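Local coordinates for protein mannose-specific lectin 2 chain 1 (PDB 5T1X) that binds D-mannose as a bulb-type (GNA-related) plant lectin and agglutinates rabbit erythrocytes, working as a heterotetramer of two kinds of chain, at residues L6-T11 with L55-E60; T11-G16 with D50-L55; K77-N82 with F96-F101. One frame throughout, in Å; residues are numbered along the deposited sequence.

Contact 1 of 3, residues L6-T11 with L55-E60; sequences LLSGQT and LTDYGE
L55 and S8 meet where two beta turns of the bulb-type lectin fold come together: the type II turn L7-Q10, which follows strand 5-7, and the type I turn T56-G59, which follows strand 52-55. The apolar part rests on L55. Its CG stands anti to the backbone N (chi1 180°), and its CD2 branch lies 3.5 Å from L6 O and 3.6 Å from S8 N. The L6 and L55 side chains pass one another running opposite ways, with L6 CD2 at 4.1 Å from L55 CB; L61 of strand 61-64 packs on both leucines.

The direct polar links are slight. S8 CA makes a CA-H...O contact with L55 O, and G9 N gives the same oxygen a weak bond of 3.4 Å. Within the first turn, Q10 OE1 turns back to take L7 N, which stands above its carbonyl plane. S8 OG bonds to Y83 N outside both segments.

Water does the rest of the joining. One molecule links S8 OG to D57 OD1, donating to the carboxylate. The second accepts from G9 N and from L55 N at 3.0 Å each, and donates one proton to Q10 O at 2.6 Å.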
# COMPACT_ATOMS: atom_id res chain seq x y z
N LEU A 6 -3.23 -4.83 4.49
CA LEU A 6 -3.20 -4.99 5.93
C LEU A 6 -2.08 -4.11 6.46
O LEU A 6 -0.93 -4.29 6.07
CB LEU A 6 -2.99 -6.47 6.30
CG LEU A 6 -2.76 -6.80 7.78
CD1 LEU A 6 -4.06 -6.81 8.53
CD2 LEU A 6 -2.10 -8.16 7.95
N LEU A 7 -2.41 -3.14 7.32
CA LEU A 7 -1.39 -2.26 7.91
C LEU A 7 -0.93 -2.82 9.24
O LEU A 7 -1.69 -3.52 9.92
CB LEU A 7 -1.93 -0.83 8.12
CG LEU A 7 -2.53 -0.10 6.92
CD1 LEU A 7 -3.06 1.25 7.33
CD2 LEU A 7 -1.53 0.01 5.77
N SER A 8 0.31 -2.49 9.65
CA SER A 8 0.82 -2.93 10.95
C SER A 8 -0.13 -2.40 12.04
O SER A 8 -0.54 -1.24 12.00
CB SER A 8 2.26 -2.48 11.15
OG SER A 8 2.45 -1.12 10.81
N GLY A 9 -0.59 -3.29 12.92
CA GLY A 9 -1.56 -2.96 13.96
C GLY A 9 -2.97 -3.41 13.63
O GLY A 9 -3.82 -3.46 14.52
N GLN A 10 -3.24 -3.75 12.35
CA GLN A 10 -4.57 -4.25 11.93
C GLN A 10 -4.60 -5.78 11.99
O GLN A 10 -3.55 -6.42 12.10
CB GLN A 10 -4.94 -3.75 10.53
CG GLN A 10 -5.10 -2.24 10.45
CD GLN A 10 -5.45 -1.78 9.06
OE1 GLN A 10 -5.07 -2.39 8.06
NE2 GLN A 10 -6.17 -0.68 8.96
N THR A 11 -5.80 -6.37 11.91
CA THR A 11 -5.98 -7.81 11.95
C THR A 11 -6.87 -8.29 10.80
O THR A 11 -7.92 -7.69 10.54
CB THR A 11 -6.62 -8.23 13.32
OG1 THR A 11 -5.76 -7.86 14.40
CG2 THR A 11 -6.91 -9.72 13.41
N LEU A 55 0.38 -7.92 11.38
CA LEU A 55 1.63 -7.41 10.83
C LEU A 55 2.32 -6.62 11.93
O LEU A 55 1.73 -5.67 12.44
CB LEU A 55 1.35 -6.58 9.57
CG LEU A 55 2.53 -5.93 8.83
CD1 LEU A 55 3.45 -6.98 8.22
CD2 LEU A 55 2.02 -5.03 7.72
N THR A 56 3.51 -7.04 12.34
CA THR A 56 4.24 -6.38 13.43
C THR A 56 4.78 -5.01 13.00
O THR A 56 4.81 -4.68 11.81
CB THR A 56 5.38 -7.25 13.98
OG1 THR A 56 6.48 -7.29 13.06
CG2 THR A 56 4.94 -8.65 14.33
N ASP A 57 5.25 -4.22 13.99
CA ASP A 57 5.85 -2.90 13.78
C ASP A 57 7.24 -3.04 13.13
O ASP A 57 7.86 -2.02 12.82
CB ASP A 57 5.94 -2.13 15.11
CG ASP A 57 4.60 -1.79 15.73
OD1 ASP A 57 3.59 -1.76 14.99
OD2 ASP A 57 4.56 -1.51 16.95
N TYR A 58 7.69 -4.27 12.87
CA TYR A 58 8.96 -4.56 12.20
C TYR A 58 8.71 -5.18 10.80
O TYR A 58 9.65 -5.56 10.11
CB TYR A 58 9.85 -5.46 13.06
CG TYR A 58 10.18 -4.83 14.40
CD1 TYR A 58 11.30 -4.02 14.55
CD2 TYR A 58 9.37 -5.04 15.51
CE1 TYR A 58 11.59 -3.42 15.78
CE2 TYR A 58 9.64 -4.44 16.73
CZ TYR A 58 10.76 -3.62 16.86
OH TYR A 58 11.04 -3.04 18.07
N GLY A 59 7.44 -5.22 10.40
CA GLY A 59 7.02 -5.69 9.09
C GLY A 59 6.93 -7.19 8.92
O GLY A 59 6.97 -7.69 7.80
N GLU A 60 6.78 -7.92 10.03
CA GLU A 60 6.67 -9.37 9.97
C GLU A 60 5.20 -9.78 9.98
O GLU A 60 4.44 -9.33 10.85
CB GLU A 60 7.41 -9.99 11.16
CG GLU A 60 7.69 -11.48 11.02
CD GLU A 60 8.58 -12.05 12.11
OE1 GLU A 60 8.74 -11.40 13.17
OE2 GLU A 60 9.12 -13.16 11.89
O HOH W 1 3.29 0.19 13.16
O HOH W 2 -1.18 -6.17 13.25

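Contact 2 of 3, residues T11-G16 with D50-L55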
# COMPACT_ATOMS: atom_id res chain seq x y z
N THR A 11 -5.80 -6.37 11.91
CA THR A 11 -5.98 -7.81 11.95
C THR A 11 -6.87 -8.29 10.80
O THR A 11 -7.92 -7.69 10.54
CB THR A 11 -6.62 -8.23 13.32
OG1 THR A 11 -5.76 -7.86 14.40
CG2 THR A 11 -6.91 -9.72 13.41
N LEU A 12 -6.44 -9.35 10.12
CA LEU A 12 -7.24 -10.07 9.14
C LEU A 12 -7.82 -11.24 9.94
O LEU A 12 -7.08 -12.17 10.31
CB LEU A 12 -6.45 -10.50 7.89
CG LEU A 12 -7.23 -11.27 6.79
CD1 LEU A 12 -8.25 -10.39 6.10
CD2 LEU A 12 -6.28 -11.86 5.75
N ASN A 13 -9.10 -11.12 10.32
CA ASN A 13 -9.80 -12.09 11.16
C ASN A 13 -10.06 -13.42 10.44
O ASN A 13 -9.86 -13.53 9.23
CB ASN A 13 -11.12 -11.49 11.65
CG ASN A 13 -10.97 -10.66 12.90
OD1 ASN A 13 -10.76 -9.44 12.84
ND2 ASN A 13 -11.07 -11.30 14.05
N THR A 14 -10.49 -14.43 11.22
CA THR A 14 -10.81 -15.78 10.77
C THR A 14 -11.85 -15.71 9.65
O THR A 14 -12.87 -15.03 9.78
CB THR A 14 -11.28 -16.63 11.96
OG1 THR A 14 -10.41 -16.38 13.07
CG2 THR A 14 -11.29 -18.11 11.65
N ASP A 15 -11.54 -16.38 8.53
CA ASP A 15 -12.31 -16.48 7.28
C ASP A 15 -12.39 -15.12 6.55
O ASP A 15 -13.22 -14.94 5.66
CB ASP A 15 -13.71 -17.10 7.50
CG ASP A 15 -13.67 -18.55 7.94
OD1 ASP A 15 -12.92 -19.34 7.32
OD2 ASP A 15 -14.41 -18.91 8.88
N GLY A 16 -11.47 -14.21 6.88
CA GLY A 16 -11.37 -12.89 6.27
C GLY A 16 -10.61 -12.92 4.96
O GLY A 16 -9.83 -13.84 4.71
N ASP A 50 -9.76 -20.32 15.38
CA ASP A 50 -9.99 -18.87 15.45
C ASP A 50 -8.67 -18.09 15.16
O ASP A 50 -8.33 -17.15 15.88
CB ASP A 50 -10.60 -18.47 16.82
CG ASP A 50 -11.91 -19.15 17.14
OD1 ASP A 50 -11.93 -20.02 18.03
OD2 ASP A 50 -12.93 -18.82 16.48
N CYS A 51 -7.95 -18.51 14.10
CA CYS A 51 -6.67 -17.92 13.70
C CYS A 51 -6.84 -16.58 13.01
O CYS A 51 -7.81 -16.35 12.29
CB CYS A 51 -5.87 -18.88 12.83
SG CYS A 51 -5.44 -20.43 13.68
N LYS A 52 -5.86 -15.68 13.25
CA LYS A 52 -5.84 -14.31 12.73
C LYS A 52 -4.47 -13.95 12.17
O LYS A 52 -3.45 -14.44 12.66
CB LYS A 52 -6.20 -13.33 13.88
CG LYS A 52 -7.61 -13.48 14.44
CD LYS A 52 -7.72 -12.89 15.85
CE LYS A 52 -9.11 -13.01 16.43
NZ LYS A 52 -9.48 -14.43 16.74
N LEU A 53 -4.45 -13.05 11.18
CA LEU A 53 -3.22 -12.55 10.56
C LEU A 53 -2.97 -11.13 11.04
O LEU A 53 -3.88 -10.30 11.03
CB LEU A 53 -3.32 -12.59 9.02
CG LEU A 53 -2.10 -12.13 8.22
CD1 LEU A 53 -0.90 -13.07 8.41
CD2 LEU A 53 -2.43 -12.01 6.75
N THR A 54 -1.74 -10.87 11.50
CA THR A 54 -1.32 -9.54 11.95
C THR A 54 0.01 -9.19 11.29
O THR A 54 0.68 -10.05 10.70
CB THR A 54 -1.24 -9.44 13.48
OG1 THR A 54 -0.39 -10.46 14.00
CG2 THR A 54 -2.62 -9.46 14.16
N LEU A 55 0.38 -7.92 11.38
CA LEU A 55 1.63 -7.41 10.83
C LEU A 55 2.32 -6.62 11.93
O LEU A 55 1.73 -5.67 12.44
CB LEU A 55 1.35 -6.58 9.57
CG LEU A 55 2.53 -5.93 8.83
CD1 LEU A 55 3.45 -6.98 8.22
CD2 LEU A 55 2.02 -5.03 7.72
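T11-T14 and D50-T54 run antiparallel, their end-to-end directions 155° apart, and L12 and L53 form a hydrogen-bonded pair with CA atoms 4.9 Å apart and two backbone bonds, L12 N to L53 O and L53 N to L12 O, both 2.9 Å and nearly straight.

The side chains of this pair leave the sheet on the same face. L12 and L53 cross obliquely, CB to CB at 3.9 Å and CD2 to CD2 at 4.0 Å, so the contact runs from the root of each leucine to one methyl of its fork. T11 and T54 share the other face, running alongside each other in the same sense, with T11 OG1 against the T54 methyl CG2. T11 CG2, anti to its own backbone N, reaches across to K52 CB at 3.7 Å. The aliphatic chain of K52 continues alongside N13, whose amide ND2 lies 3.5 Å from K52 CE. A bend at chi4 (69°) then places NZ for its bond to D50 O.

Beyond the ladder, T14 holds the two segments together by its hydroxyl. OG1 donates to C51 O at 2.7 Å, standing above the carbonyl plane, 45° out of it. T14 opens the central part of the type II turn N13-G16, closed by G16 N on N13 O, so the side chain ties this turn to C51, just before strand 52-55.

C51 is disulfide-bonded to C31, a mannose-binding residue, which anchors that end beside the carbohydrate site. M27 of strand 23-27 packs on L12, C51 and L53, while strand 52-55 bonds on its other edge to strand 61-64, leaving 11-12 as an outermost strand of the four-stranded sheet.

Contact 3 of 3, residues K77-N82 with F96-F101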
# COMPACT_ATOMS: atom_id res chain seq x y z
N LYS A 77 12.25 -9.07 8.59
CA LYS A 77 12.02 -7.93 9.48
C LYS A 77 12.88 -6.74 9.10
O LYS A 77 13.97 -6.91 8.56
CB LYS A 77 12.38 -8.32 10.93
CG LYS A 77 11.39 -9.25 11.63
CD LYS A 77 11.80 -9.51 13.09
CE LYS A 77 12.88 -10.55 13.27
NZ LYS A 77 12.39 -11.93 12.99
N SER A 78 12.43 -5.54 9.45
CA SER A 78 13.21 -4.32 9.23
C SER A 78 13.09 -3.43 10.50
O SER A 78 12.87 -3.97 11.59
CB SER A 78 12.77 -3.63 7.95
OG SER A 78 13.63 -2.55 7.63
N VAL A 79 13.28 -2.11 10.37
CA VAL A 79 13.25 -1.18 11.52
C VAL A 79 11.83 -0.99 12.07
O VAL A 79 10.86 -1.25 11.36
CB VAL A 79 13.87 0.19 11.18
CG1 VAL A 79 15.36 0.06 10.91
CG2 VAL A 79 13.15 0.87 10.01
N LYS A 80 11.71 -0.52 13.32
CA LYS A 80 10.39 -0.25 13.90
C LYS A 80 9.75 0.90 13.15
O LYS A 80 10.39 1.93 12.91
CB LYS A 80 10.48 0.04 15.40
CG LYS A 80 9.13 0.02 16.11
CD LYS A 80 9.30 0.31 17.59
CE LYS A 80 8.03 0.03 18.35
NZ LYS A 80 8.19 0.27 19.80
N GLY A 81 8.51 0.70 12.75
CA GLY A 81 7.77 1.71 12.01
C GLY A 81 6.43 1.19 11.54
O GLY A 81 5.90 0.24 12.11
N ASN A 82 5.89 1.83 10.49
CA ASN A 82 4.59 1.51 9.89
C ASN A 82 4.80 0.75 8.60
O ASN A 82 5.50 1.23 7.71
CB ASN A 82 3.79 2.80 9.62
CG ASN A 82 3.52 3.64 10.85
OD1 ASN A 82 3.09 3.14 11.88
ND2 ASN A 82 3.76 4.93 10.75
N PHE A 96 5.58 -4.04 2.36
CA PHE A 96 6.35 -2.82 2.09
C PHE A 96 6.56 -2.03 3.34
O PHE A 96 5.60 -1.79 4.07
CB PHE A 96 5.58 -1.92 1.11
CG PHE A 96 5.35 -2.46 -0.28
CD1 PHE A 96 6.24 -2.18 -1.30
CD2 PHE A 96 4.19 -3.17 -0.59
CE1 PHE A 96 6.01 -2.64 -2.60
CE2 PHE A 96 3.96 -3.62 -1.89
CZ PHE A 96 4.87 -3.35 -2.89
N GLY A 97 7.78 -1.56 3.55
CA GLY A 97 7.99 -0.68 4.68
C GLY A 97 9.43 -0.43 5.07
O GLY A 97 10.33 -1.11 4.58
N PRO A 98 9.64 0.51 6.03
CA PRO A 98 8.63 1.34 6.71
C PRO A 98 8.11 2.47 5.83
O PRO A 98 8.57 2.66 4.71
CB PRO A 98 9.40 1.90 7.91
CG PRO A 98 10.81 2.03 7.39
CD PRO A 98 11.00 0.82 6.50
N SER A 99 7.14 3.24 6.33
CA SER A 99 6.64 4.38 5.58
C SER A 99 7.73 5.43 5.50
O SER A 99 8.53 5.57 6.44
CB SER A 99 5.38 4.94 6.23
OG SER A 99 5.63 5.35 7.57
N VAL A 100 7.82 6.11 4.36
CA VAL A 100 8.85 7.11 4.12
C VAL A 100 8.24 8.50 3.91
O VAL A 100 8.98 9.48 3.90
CB VAL A 100 9.80 6.73 2.94
CG1 VAL A 100 10.53 5.42 3.22
CG2 VAL A 100 9.05 6.67 1.61
N PHE A 101 6.91 8.57 3.70
CA PHE A 101 6.24 9.84 3.44
C PHE A 101 4.75 9.73 3.71
O PHE A 101 4.15 8.70 3.45
CB PHE A 101 6.50 10.28 1.99
CG PHE A 101 5.86 11.59 1.57
CD1 PHE A 101 6.36 12.80 2.02
CD2 PHE A 101 4.76 11.60 0.71
CE1 PHE A 101 5.77 14.01 1.63
CE2 PHE A 101 4.18 12.81 0.31
CZ PHE A 101 4.69 14.00 0.78
O HOH W 3 12.95 -1.66 5.07
O HOH W 4 7.21 4.31 9.60
O HOH W 5 3.38 6.75 8.57
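V79 meets P98 through CG2, which chi1 (-66° for CG1) sets between its own backbone N and carbonyl carbon, while P98, preceded by a cis peptide bond, has its CB pointing toward the loop 77-82. The two side chains cross at a slant, and the V79 methyl CG2 comes to 3.7 Å from P98 CG and 4.1 Å from P98 CD, so it is the outer part of the ring that is touched. G81, with no side chain, passes near the same ring and brings its backbone CA to 4.4 Å from P98 CB.

The polar contacts gather at N82. Its carbonyl oxygen receives a weak, bent bond from S99 N (2.9 Å, 124° at the hydrogen) and a CA-H...O contact from P98 CA at 3.3 Å. A water bridges the side chains of N82 and S99, accepting from ND2 of the asparagine and bonding to OG of the serine. A second water accepts from N82 N and also bonds S99 OG. A third joins S78 OG to G97 O, donating to the carbonyl at 2.7 Å. Three single-water bridges thus supplement one weak direct bond, as suits a contact near the surface.

Y83 bonds through its OH to V79 O and also packs on P98. F96, S99 and F101 pair in an antiparallel ladder with a strand of the neighbouring lectin chain, making the sheet continuous between the subunits, consistent with the C-terminal strand exchange known in GNA-related lectin dimers.

Contacts 1 and 2 lie nearer the centre of the chain, each partly buried, whereas contact 3 is a surface contact away from the mannose site. Contacts 1 and 2 share T11 and L55, and contact 1 takes up the loop that follows strand 52-55; L6 CD2 against L53 CG carries the leucine packing from one to the other. Their chemistry differs: one hydrogen-bonded strand pair and a threonine hydroxyl bond in contact 2, turns and waters in contact 1, apolar packing on a proline with single-water bridges beside it in contact 3. Contact 1 meets contact 3 through probable hydrogen bonds of D57 O with G81 N and Y58 O with S78 N, while contacts 2 and 3 do not touch and flank the centre of the chain from opposite directions.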